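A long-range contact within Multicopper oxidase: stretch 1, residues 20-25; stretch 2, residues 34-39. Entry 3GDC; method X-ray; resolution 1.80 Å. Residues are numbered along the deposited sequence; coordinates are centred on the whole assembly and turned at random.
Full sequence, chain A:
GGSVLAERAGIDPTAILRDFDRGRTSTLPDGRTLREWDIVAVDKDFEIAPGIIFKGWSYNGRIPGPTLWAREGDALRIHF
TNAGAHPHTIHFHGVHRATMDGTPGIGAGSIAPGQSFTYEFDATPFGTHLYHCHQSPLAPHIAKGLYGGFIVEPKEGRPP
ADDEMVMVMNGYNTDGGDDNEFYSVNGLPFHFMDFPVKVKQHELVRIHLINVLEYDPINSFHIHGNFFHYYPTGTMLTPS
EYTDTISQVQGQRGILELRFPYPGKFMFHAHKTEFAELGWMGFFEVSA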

# COMPACT_ATOMS: atom_id res chain seq x y z
N PHE A 20 3.19 -22.80 -17.12
CA PHE A 20 3.27 -21.64 -18.00
C PHE A 20 2.85 -22.07 -19.41
O PHE A 20 3.52 -22.89 -20.05
CB PHE A 20 4.67 -21.04 -17.98
CG PHE A 20 5.05 -20.46 -16.64
CD1 PHE A 20 4.74 -19.15 -16.33
CD2 PHE A 20 5.66 -21.26 -15.67
CE1 PHE A 20 5.07 -18.61 -15.08
CE2 PHE A 20 5.98 -20.75 -14.42
CZ PHE A 20 5.69 -19.42 -14.12
N ASP A 21 1.71 -21.56 -19.84
CA ASP A 21 1.13 -21.94 -21.11
C ASP A 21 1.75 -21.11 -22.24
O ASP A 21 1.44 -19.93 -22.43
CB ASP A 21 -0.40 -21.82 -21.07
CG ASP A 21 -1.08 -22.52 -22.25
OD1 ASP A 21 -0.47 -22.61 -23.33
OD2 ASP A 21 -2.23 -22.98 -22.08
N ARG A 22 2.65 -21.75 -22.98
CA ARG A 22 3.38 -21.08 -24.06
C ARG A 22 2.61 -21.04 -25.38
O ARG A 22 3.08 -20.46 -26.36
CB ARG A 22 4.77 -21.70 -24.22
CG ARG A 22 5.66 -21.44 -23.00
CD ARG A 22 6.97 -22.21 -23.04
NE ARG A 22 7.78 -21.90 -21.86
CZ ARG A 22 7.55 -22.35 -20.63
NH1 ARG A 22 6.51 -23.16 -20.37
NH2 ARG A 22 8.36 -22.00 -19.64
N GLY A 23 1.42 -21.64 -25.39
CA GLY A 23 0.54 -21.58 -26.56
C GLY A 23 1.03 -22.42 -27.71
O GLY A 23 1.89 -23.30 -27.54
N ARG A 24 0.48 -22.17 -28.89
CA ARG A 24 0.99 -22.77 -30.11
C ARG A 24 1.66 -21.69 -30.95
O ARG A 24 1.14 -20.57 -31.07
CB ARG A 24 -0.10 -23.50 -30.90
CG ARG A 24 -1.31 -22.68 -31.24
CD ARG A 24 -2.29 -23.49 -32.06
NE ARG A 24 -3.46 -22.70 -32.41
CZ ARG A 24 -4.56 -22.62 -31.67
NH1 ARG A 24 -4.66 -23.31 -30.54
NH2 ARG A 24 -5.57 -21.86 -32.07
N THR A 25 2.83 -22.01 -31.48
CA THR A 25 3.65 -21.01 -32.16
C THR A 25 3.85 -21.32 -33.63
O THR A 25 3.79 -22.48 -34.05
CB THR A 25 5.03 -20.87 -31.51
OG1 THR A 25 5.65 -22.16 -31.42
CG2 THR A 25 4.92 -20.27 -30.10
N LEU A 34 4.51 -15.95 -33.81
CA LEU A 34 3.08 -15.79 -33.62
C LEU A 34 2.63 -16.84 -32.61
O LEU A 34 2.77 -18.04 -32.85
CB LEU A 34 2.32 -15.96 -34.94
CG LEU A 34 0.79 -15.94 -34.86
CD1 LEU A 34 0.26 -14.57 -34.42
CD2 LEU A 34 0.17 -16.35 -36.19
N ARG A 35 2.10 -16.39 -31.48
CA ARG A 35 1.77 -17.28 -30.38
C ARG A 35 0.27 -17.21 -30.14
O ARG A 35 -0.29 -16.12 -30.02
CB ARG A 35 2.56 -16.84 -29.14
CG ARG A 35 2.61 -17.84 -28.03
CD ARG A 35 3.45 -17.30 -26.87
NE ARG A 35 4.86 -17.09 -27.22
CZ ARG A 35 5.80 -18.03 -27.20
NH1 ARG A 35 5.52 -19.28 -26.84
NH2 ARG A 35 7.05 -17.72 -27.54
N GLU A 36 -0.39 -18.36 -30.08
CA GLU A 36 -1.86 -18.41 -30.01
C GLU A 36 -2.42 -19.34 -28.93
O GLU A 36 -1.86 -20.40 -28.65
CB GLU A 36 -2.46 -18.82 -31.35
CG GLU A 36 -1.90 -18.06 -32.53
CD GLU A 36 -2.46 -18.54 -33.83
OE1 GLU A 36 -3.68 -18.37 -34.04
OE2 GLU A 36 -1.68 -19.08 -34.65
N TRP A 37 -3.55 -18.94 -28.36
CA TRP A 37 -4.21 -19.77 -27.36
C TRP A 37 -5.70 -19.81 -27.63
O TRP A 37 -6.26 -18.84 -28.15
CB TRP A 37 -4.03 -19.19 -25.96
CG TRP A 37 -2.63 -19.09 -25.44
CD1 TRP A 37 -1.98 -20.00 -24.67
CD2 TRP A 37 -1.73 -17.98 -25.60
NE1 TRP A 37 -0.73 -19.54 -24.36
CE2 TRP A 37 -0.55 -18.30 -24.91
CE3 TRP A 37 -1.81 -16.75 -26.27
CZ2 TRP A 37 0.55 -17.44 -24.86
CZ3 TRP A 37 -0.72 -15.89 -26.22
CH2 TRP A 37 0.45 -16.24 -25.51
N ASP A 38 -6.34 -20.90 -27.25
CA ASP A 38 -7.79 -20.97 -27.20
C ASP A 38 -8.24 -20.89 -25.75
O ASP A 38 -7.80 -21.70 -24.92
CB ASP A 38 -8.31 -22.28 -27.79
CG ASP A 38 -7.82 -22.52 -29.20
OD1 ASP A 38 -7.81 -21.55 -29.98
OD2 ASP A 38 -7.45 -23.67 -29.50
N ILE A 39 -9.10 -19.92 -25.45
CA ILE A 39 -9.59 -19.72 -24.09
C ILE A 39 -11.11 -19.73 -24.16
O ILE A 39 -11.71 -19.03 -24.99
CB ILE A 39 -9.05 -18.38 -23.49
CG1 ILE A 39 -7.52 -18.44 -23.33
CG2 ILE A 39 -9.73 -18.07 -22.15
CD1 ILE A 39 -6.87 -17.24 -22.60

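Stretch 1 meets stretch 2 as an antiparallel strand pair at its C-terminal end and through side-chain bonds to backbone carbonyls before that. Together the two bury 505 Å². Phe20 lies out of reach of stretch 2.

Asp21 makes the first contact. Its carbonyl O accepts a hydrogen bond from Trp37 NE1 at 2.9 Å. The CA-to-CB bond of Trp37 points away from stretch 1, but the indole turns its NE1 edge back to this carbonyl. Within the stretch, Asp21 OD1 accepts a hydrogen bond from Gly23 N at 3.0 Å, which ties the turn together.

Arg22 also offers its backbone. Its O accepts a hydrogen bond from Arg35 NH1 at 2.8 Å, near the plane of the guanidinium. The long Arg35 side chain suits this reach. Its NE and NH2 are bonded elsewhere in the structure, so this buried group is well satisfied.

Gly23 has a positive phi (72°), which favours glycine. Its CA lies over one face of the Trp37 ring and is 3.4 Å from Glu36 O. There is no room for a side chain: an ideal CB would sit 2.8 Å from Glu36 O and 3.0 Å from Trp37 NE1.

Arg24 pairs with Glu36 through two backbone hydrogen bonds. Arg24 N donates to Glu36 O, and Glu36 N donates to Arg24 O, each at 2.9 Å. The two side chains share one face of the sheet. The Arg24 guanidinium lays a face over Glu36 CB and forms a two-pronged salt bridge with Asp38: NH1 to OD2 is 3.0 Å, and NH2 to OD1 is 3.1 Å.

Thr25 faces Arg35 in a non-hydrogen-bonded pair. Its CA makes a C-H...O contact with Leu34 O at 3.2 Å. Its methyl covers one face of the Arg35 guanidinium, with Thr25 CG2 3.5 Å from Arg35 NH1.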